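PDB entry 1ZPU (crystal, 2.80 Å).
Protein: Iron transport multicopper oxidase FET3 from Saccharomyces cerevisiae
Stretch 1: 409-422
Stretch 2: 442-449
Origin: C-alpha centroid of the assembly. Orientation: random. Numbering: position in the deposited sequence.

Stretch 1 (409-422) TYDDALGEVPHSFD
Stretch 2, residues 442-449: RPQSNFVI

Stretch 1 has no regular helix or strand; stretch 2 enters through a type II turn, Arg442 to Ser445, closed by Ser445 N to Arg442 O (3.1 Å), and becomes a strand at Asn446. Thr409 CA lies 5.0 Å from Arg442 CA. The CA pairs Pro418–Gln444 (4.4 Å), His419–Ser445 (5.7 Å) and Ser420–Asn446 (5.8 Å) advance together, so 418-420 and 444-446 run in the same direction. Together the stretches bury 644 Å².

Gln444 accounts for 134 Å² of this. Its backbone sits at phi/psi 58/24, the left-handed corner of the turn, and its CB points toward stretch 1. With chi1 m (-54°), chi2 t (-156°) and chi3 119°, the amide reaches two carbonyls: Gln444 NE2 donates to Tyr410 O (3.0 Å, N-H...acceptor angle 163°) and to Glu416 O (2.7 Å, 142°). One side-chain amide thus ties together both ends of a loop that is itself closed by Glu416 N to Asp411 O (3.1 Å). Within that loop, Gly415 adopts 95/9, where a CB would jam against the preceding carbonyl. The main chain of the turn adds two bonds: Tyr410 N donates to Pro443 O (3.1 Å, 162°), and His419 N to Gln444 O (3.2 Å, 159°).

Thr409 (74 Å²; -70/134, chi1 m, -75°) points its CB sideways; its OG1 packs 3.2 Å from Arg442 CB and 3.4 Å from Pro443 CD.

Asn446 (66 Å²; -150/161) points its CB toward stretch 1. Chi1 p (56°) and chi2 80° let Asn446 ND2 donate to His419 O at 2.8 Å and 159°, while OD1 is satisfied elsewhere in the structure.

Phe421 (65 Å²; -67/134, chi1 t, chi2 68°) supplies the apolar counterpart. The CB of Val448 (chi1 t) points toward stretch 1, and its CG2 lies 3.6 Å from the centroid of the Phe421 ring, 14° off the normal: a CH-pi contact over one face.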

ATOM      1  N   THR A 409       8.622  12.243 -15.968  1.00 69.23           N
ATOM      2  CA  THR A 409       9.549  12.757 -14.968  1.00 69.20           C
ATOM      3  C   THR A 409      10.039  14.142 -15.351  1.00 69.09           C
ATOM      4  O   THR A 409      10.376  14.389 -16.509  1.00 69.08           O
ATOM      5  CB  THR A 409      10.733  11.790 -14.717  1.00 69.32           C
ATOM      6  OG1 THR A 409      10.272  10.680 -13.925  1.00 70.67           O
ATOM      7  CG2 THR A 409      11.880  12.482 -13.971  1.00 68.45           C
ATOM      8  N   TYR A 410      10.026  15.045 -14.372  1.00 69.10           N
ATOM      9  CA  TYR A 410      10.649  16.358 -14.508  1.00 69.17           C
ATOM     10  C   TYR A 410      11.907  16.398 -13.642  1.00 69.38           C
ATOM     11  O   TYR A 410      11.844  16.644 -12.435  1.00 69.43           O
ATOM     12  CB  TYR A 410       9.668  17.493 -14.169  1.00 68.88           C
ATOM     13  CG  TYR A 410       8.507  17.587 -15.142  1.00 68.82           C
ATOM     14  CD1 TYR A 410       7.247  17.081 -14.807  1.00 68.34           C
ATOM     15  CD2 TYR A 410       8.672  18.153 -16.413  1.00 68.02           C
ATOM     16  CE1 TYR A 410       6.180  17.146 -15.704  1.00 68.07           C
ATOM     17  CE2 TYR A 410       7.605  18.220 -17.313  1.00 67.74           C
ATOM     18  CZ  TYR A 410       6.368  17.714 -16.951  1.00 67.91           C
ATOM     19  OH  TYR A 410       5.320  17.763 -17.829  1.00 67.39           O
ATOM     20  N   ASP A 411      13.048  16.142 -14.285  1.00 69.60           N
ATOM     21  CA  ASP A 411      14.318  15.899 -13.602  1.00 69.93           C
ATOM     22  C   ASP A 411      14.999  17.179 -13.177  1.00 69.78           C
ATOM     23  O   ASP A 411      15.417  17.974 -14.025  1.00 69.85           O
ATOM     24  CB  ASP A 411      15.270  15.109 -14.504  1.00 70.46           C
ATOM     25  CG  ASP A 411      16.287  14.299 -13.708  1.00 72.34           C
ATOM     26  OD1 ASP A 411      17.136  13.620 -14.333  1.00 74.61           O
ATOM     27  OD2 ASP A 411      16.233  14.327 -12.455  1.00 73.75           O
ATOM     28  N   ASP A 412      15.131  17.369 -11.868  1.00 69.63           N
ATOM     29  CA  ASP A 412      15.660  18.621 -11.346  1.00 69.75           C
ATOM     30  C   ASP A 412      17.170  18.719 -11.526  1.00 69.51           C
ATOM     31  O   ASP A 412      17.736  19.822 -11.517  1.00 69.39           O
ATOM     32  CB  ASP A 412      15.221  18.844  -9.892  1.00 70.13           C
ATOM     33  CG  ASP A 412      16.257  18.417  -8.889  1.00 71.30           C
ATOM     34  OD1 ASP A 412      16.377  17.201  -8.627  1.00 73.24           O
ATOM     35  OD2 ASP A 412      16.937  19.310  -8.341  1.00 72.84           O
ATOM     36  N   ALA A 413      17.801  17.560 -11.713  1.00 69.47           N
ATOM     37  CA  ALA A 413      19.225  17.481 -12.051  1.00 69.51           C
ATOM     38  C   ALA A 413      19.506  18.066 -13.432  1.00 69.66           C
ATOM     39  O   ALA A 413      20.602  18.570 -13.676  1.00 69.83           O
ATOM     40  CB  ALA A 413      19.706  16.063 -11.985  1.00 69.46           C
ATOM     41  N   LEU A 414      18.521  17.990 -14.330  1.00 69.75           N
ATOM     42  CA  LEU A 414      18.601  18.651 -15.640  1.00 69.67           C
ATOM     43  C   LEU A 414      18.071  20.085 -15.581  1.00 69.52           C
ATOM     44  O   LEU A 414      18.039  20.787 -16.593  1.00 69.52           O
ATOM     45  CB  LEU A 414      17.854  17.843 -16.711  1.00 69.94           C
ATOM     46  CG  LEU A 414      18.292  16.387 -16.938  1.00 70.81           C
ATOM     47  CD1 LEU A 414      17.210  15.580 -17.666  1.00 70.63           C
ATOM     48  CD2 LEU A 414      19.632  16.320 -17.686  1.00 70.87           C
ATOM     49  N   GLY A 415      17.654  20.514 -14.392  1.00 69.45           N
ATOM     50  CA  GLY A 415      17.229  21.895 -14.173  1.00 69.41           C
ATOM     51  C   GLY A 415      15.739  22.135 -14.300  1.00 69.47           C
ATOM     52  O   GLY A 415      15.294  23.276 -14.286  1.00 69.39           O
ATOM     53  N   GLU A 416      14.960  21.063 -14.410  1.00 69.61           N
ATOM     54  CA  GLU A 416      13.517  21.192 -14.601  1.00 69.71           C
ATOM     55  C   GLU A 416      12.795  21.418 -13.283  1.00 69.48           C
ATOM     56  O   GLU A 416      13.210  20.909 -12.240  1.00 69.35           O
ATOM     57  CB  GLU A 416      12.953  19.965 -15.302  1.00 69.78           C
ATOM     58  CG  GLU A 416      13.573  19.704 -16.647  1.00 70.46           C
ATOM     59  CD  GLU A 416      13.018  18.464 -17.304  1.00 71.52           C
ATOM     60  OE1 GLU A 416      12.497  18.601 -18.431  1.00 73.49           O
ATOM     61  OE2 GLU A 416      13.086  17.368 -16.705  1.00 70.85           O
ATOM     62  N   VAL A 417      11.718  22.195 -13.357  1.00 69.33           N
ATOM     63  CA  VAL A 417      10.875  22.521 -12.210  1.00 69.20           C
ATOM     64  C   VAL A 417       9.604  21.655 -12.200  1.00 69.19           C
ATOM     65  O   VAL A 417       9.299  20.989 -13.197  1.00 69.13           O
ATOM     66  CB  VAL A 417      10.476  24.038 -12.191  1.00 69.32           C
ATOM     67  CG1 VAL A 417      11.605  24.892 -11.640  1.00 68.81           C
ATOM     68  CG2 VAL A 417      10.034  24.514 -13.576  1.00 69.05           C
ATOM     69  N   PRO A 418       8.869  21.650 -11.071  1.00 69.16           N
ATOM     70  CA  PRO A 418       7.583  20.946 -10.972  1.00 69.07           C
ATOM     71  C   PRO A 418       6.503  21.485 -11.913  1.00 68.92           C
ATOM     72  O   PRO A 418       6.406  22.691 -12.106  1.00 68.92           O
ATOM     73  CB  PRO A 418       7.167  21.196  -9.516  1.00 69.13           C
ATOM     74  CG  PRO A 418       8.438  21.509  -8.800  1.00 69.08           C
ATOM     75  CD  PRO A 418       9.238  22.282  -9.790  1.00 69.03           C
ATOM     76  N   HIS A 419       5.705  20.587 -12.481  1.00 68.83           N
ATOM     77  CA  HIS A 419       4.576  20.964 -13.322  1.00 68.77           C
ATOM     78  C   HIS A 419       3.282  20.349 -12.817  1.00 68.89           C
ATOM     79  O   HIS A 419       3.206  19.141 -12.585  1.00 69.11           O
ATOM     80  CB  HIS A 419       4.844  20.604 -14.778  1.00 68.67           C
ATOM     81  CG  HIS A 419       5.914  21.440 -15.396  1.00 68.56           C
ATOM     82  ND1 HIS A 419       7.244  21.079 -15.374  1.00 68.81           N
ATOM     83  CD2 HIS A 419       5.861  22.652 -15.994  1.00 68.54           C
ATOM     84  CE1 HIS A 419       7.964  22.020 -15.962  1.00 68.90           C
ATOM     85  NE2 HIS A 419       7.149  22.986 -16.344  1.00 69.07           N
ATOM     86  N   SER A 420       2.280  21.195 -12.613  1.00 68.94           N
ATOM     87  CA  SER A 420       0.972  20.743 -12.150  1.00 68.97           C
ATOM     88  C   SER A 420       0.116  20.272 -13.322  1.00 69.07           C
ATOM     89  O   SER A 420       0.397  20.599 -14.483  1.00 69.15           O
ATOM     90  CB  SER A 420       0.253  21.868 -11.413  1.00 69.00           C
ATOM     91  OG  SER A 420       0.808  22.076 -10.134  1.00 69.49           O
ATOM     92  N   PHE A 421      -0.922  19.499 -13.016  1.00 68.96           N
ATOM     93  CA  PHE A 421      -1.949  19.196 -13.997  1.00 68.80           C
ATOM     94  C   PHE A 421      -2.682  20.474 -14.313  1.00 68.91           C
ATOM     95  O   PHE A 421      -3.031  21.226 -13.406  1.00 68.99           O
ATOM     96  CB  PHE A 421      -2.941  18.174 -13.448  1.00 68.45           C
ATOM     97  CG  PHE A 421      -4.115  17.927 -14.349  1.00 68.39           C
ATOM     98  CD1 PHE A 421      -3.951  17.281 -15.573  1.00 67.85           C
ATOM     99  CD2 PHE A 421      -5.393  18.339 -13.974  1.00 67.91           C
ATOM    100  CE1 PHE A 421      -5.042  17.053 -16.409  1.00 67.68           C
ATOM    101  CE2 PHE A 421      -6.485  18.114 -14.802  1.00 67.27           C
ATOM    102  CZ  PHE A 421      -6.309  17.466 -16.022  1.00 67.46           C
ATOM    103  N   ASP A 422      -2.899  20.724 -15.600  1.00 69.05           N
ATOM    104  CA  ASP A 422      -3.703  21.857 -16.019  1.00 69.22           C
ATOM    105  C   ASP A 422      -4.957  21.361 -16.747  1.00 69.31           C
ATOM    106  O   ASP A 422      -4.858  20.758 -17.823  1.00 69.44           O
ATOM    107  CB  ASP A 422      -2.895  22.823 -16.885  1.00 69.07           C
ATOM    108  CG  ASP A 422      -3.584  24.173 -17.056  1.00 70.08           C
ATOM    109  OD1 ASP A 422      -4.837  24.229 -17.130  1.00 70.23           O
ATOM    110  OD2 ASP A 422      -2.866  25.194 -17.119  1.00 71.28           O
ATOM    111  N   ARG A 442       5.722  10.534 -10.776  1.00 69.04           N
ATOM    112  CA  ARG A 442       7.126  10.684 -11.075  1.00 68.83           C
ATOM    113  C   ARG A 442       7.662  11.942 -10.389  1.00 68.83           C
ATOM    114  O   ARG A 442       6.883  12.804  -9.970  1.00 68.49           O
ATOM    115  CB  ARG A 442       7.351  10.687 -12.593  1.00 68.77           C
ATOM    116  CG  ARG A 442       7.139   9.309 -13.212  1.00 68.46           C
ATOM    117  CD  ARG A 442       7.249   9.316 -14.722  1.00 68.62           C
ATOM    118  NE  ARG A 442       6.961   7.994 -15.283  1.00 68.54           N
ATOM    119  CZ  ARG A 442       5.881   7.685 -16.002  1.00 67.91           C
ATOM    120  NH1 ARG A 442       4.957   8.596 -16.275  1.00 67.31           N
ATOM    121  NH2 ARG A 442       5.726   6.446 -16.452  1.00 67.99           N
ATOM    122  N   PRO A 443       8.995  12.031 -10.225  1.00 69.02           N
ATOM    123  CA  PRO A 443       9.610  13.228  -9.651  1.00 69.05           C
ATOM    124  C   PRO A 443       9.094  14.535 -10.251  1.00 69.04           C
ATOM    125  O   PRO A 443       9.108  14.718 -11.478  1.00 69.19           O
ATOM    126  CB  PRO A 443      11.090  13.040  -9.981  1.00 68.86           C
ATOM    127  CG  PRO A 443      11.260  11.572  -9.922  1.00 68.79           C
ATOM    128  CD  PRO A 443      10.014  11.010 -10.537  1.00 68.96           C
ATOM    129  N   GLN A 444       8.626  15.417  -9.373  1.00 68.92           N
ATOM    130  CA  GLN A 444       8.182  16.761  -9.732  1.00 68.62           C
ATOM    131  C   GLN A 444       7.054  16.770 -10.770  1.00 68.80           C
ATOM    132  O   GLN A 444       6.849  17.760 -11.467  1.00 68.96           O
ATOM    133  CB  GLN A 444       9.365  17.610 -10.203  1.00 68.50           C
ATOM    134  CG  GLN A 444      10.545  17.671  -9.234  1.00 68.03           C
ATOM    135  CD  GLN A 444      11.407  18.919  -9.433  1.00 67.67           C
ATOM    136  OE1 GLN A 444      11.550  19.737  -8.519  1.00 67.00           O
ATOM    137  NE2 GLN A 444      11.965  19.079 -10.634  1.00 66.19           N
ATOM    138  N   SER A 445       6.308  15.675 -10.853  1.00 68.93           N
ATOM    139  CA  SER A 445       5.278  15.537 -11.875  1.00 68.95           C
ATOM    140  C   SER A 445       3.862  15.553 -11.297  1.00 69.14           C
ATOM    141  O   SER A 445       3.626  16.119 -10.236  1.00 69.42           O
ATOM    142  CB  SER A 445       5.528  14.285 -12.717  1.00 68.80           C
ATOM    143  OG  SER A 445       4.903  14.417 -13.979  1.00 68.03           O
ATOM    144  N   ASN A 446       2.920  14.950 -12.013  1.00 69.15           N
ATOM    145  CA  ASN A 446       1.523  14.959 -11.608  1.00 69.05           C
ATOM    146  C   ASN A 446       0.790  13.719 -12.065  1.00 69.00           C
ATOM    147  O   ASN A 446       1.249  13.015 -12.966  1.00 69.03           O
ATOM    148  CB  ASN A 446       0.808  16.220 -12.129  1.00 69.08           C
ATOM    149  CG  ASN A 446       0.915  16.383 -13.643  1.00 69.20           C
ATOM    150  OD1 ASN A 446       0.182  15.755 -14.408  1.00 69.92           O
ATOM    151  ND2 ASN A 446       1.821  17.241 -14.077  1.00 68.72           N
ATOM    152  N   PHE A 447      -0.340  13.443 -11.428  1.00 68.99           N
ATOM    153  CA  PHE A 447      -1.271  12.460 -11.950  1.00 68.97           C
ATOM    154  C   PHE A 447      -2.713  12.833 -11.663  1.00 69.02           C
ATOM    155  O   PHE A 447      -2.986  13.702 -10.827  1.00 69.02           O
ATOM    156  CB  PHE A 447      -0.916  11.020 -11.530  1.00 68.90           C
ATOM    157  CG  PHE A 447      -1.193  10.671 -10.079  1.00 69.29           C
ATOM    158  CD1 PHE A 447      -0.233   9.990  -9.336  1.00 69.97           C
ATOM    159  CD2 PHE A 447      -2.415  10.944  -9.476  1.00 69.60           C
ATOM    160  CE1 PHE A 447      -0.469   9.613  -8.007  1.00 69.98           C
ATOM    161  CE2 PHE A 447      -2.655  10.583  -8.150  1.00 69.90           C
ATOM    162  CZ  PHE A 447      -1.681   9.910  -7.419  1.00 69.79           C
ATOM    163  N   VAL A 448      -3.626  12.203 -12.396  1.00 68.99           N
ATOM    164  CA  VAL A 448      -5.053  12.411 -12.212  1.00 68.73           C
ATOM    165  C   VAL A 448      -5.741  11.057 -12.238  1.00 68.81           C
ATOM    166  O   VAL A 448      -5.576  10.272 -13.179  1.00 68.91           O
ATOM    167  CB  VAL A 448      -5.666  13.341 -13.287  1.00 68.62           C
ATOM    168  CG1 VAL A 448      -7.119  13.624 -12.976  1.00 68.58           C
ATOM    169  CG2 VAL A 448      -4.920  14.643 -13.370  1.00 68.12           C
ATOM    170  N   ILE A 449      -6.500  10.788 -11.183  1.00 68.78           N
ATOM    171  CA  ILE A 449      -7.265   9.559 -11.071  1.00 68.76           C
ATOM    172  C   ILE A 449      -8.727   9.887 -10.870  1.00 68.90           C
ATOM    173  O   ILE A 449      -9.060  10.940 -10.329  1.00 69.12           O
ATOM    174  CB  ILE A 449      -6.774   8.670  -9.913  1.00 68.64           C
ATOM    175  CG1 ILE A 449      -6.811   9.439  -8.585  1.00 68.78           C
ATOM    176  CG2 ILE A 449      -5.385   8.159 -10.198  1.00 68.12           C
ATOM    177  CD1 ILE A 449      -6.591   8.557  -7.360  1.00 69.24           C
TER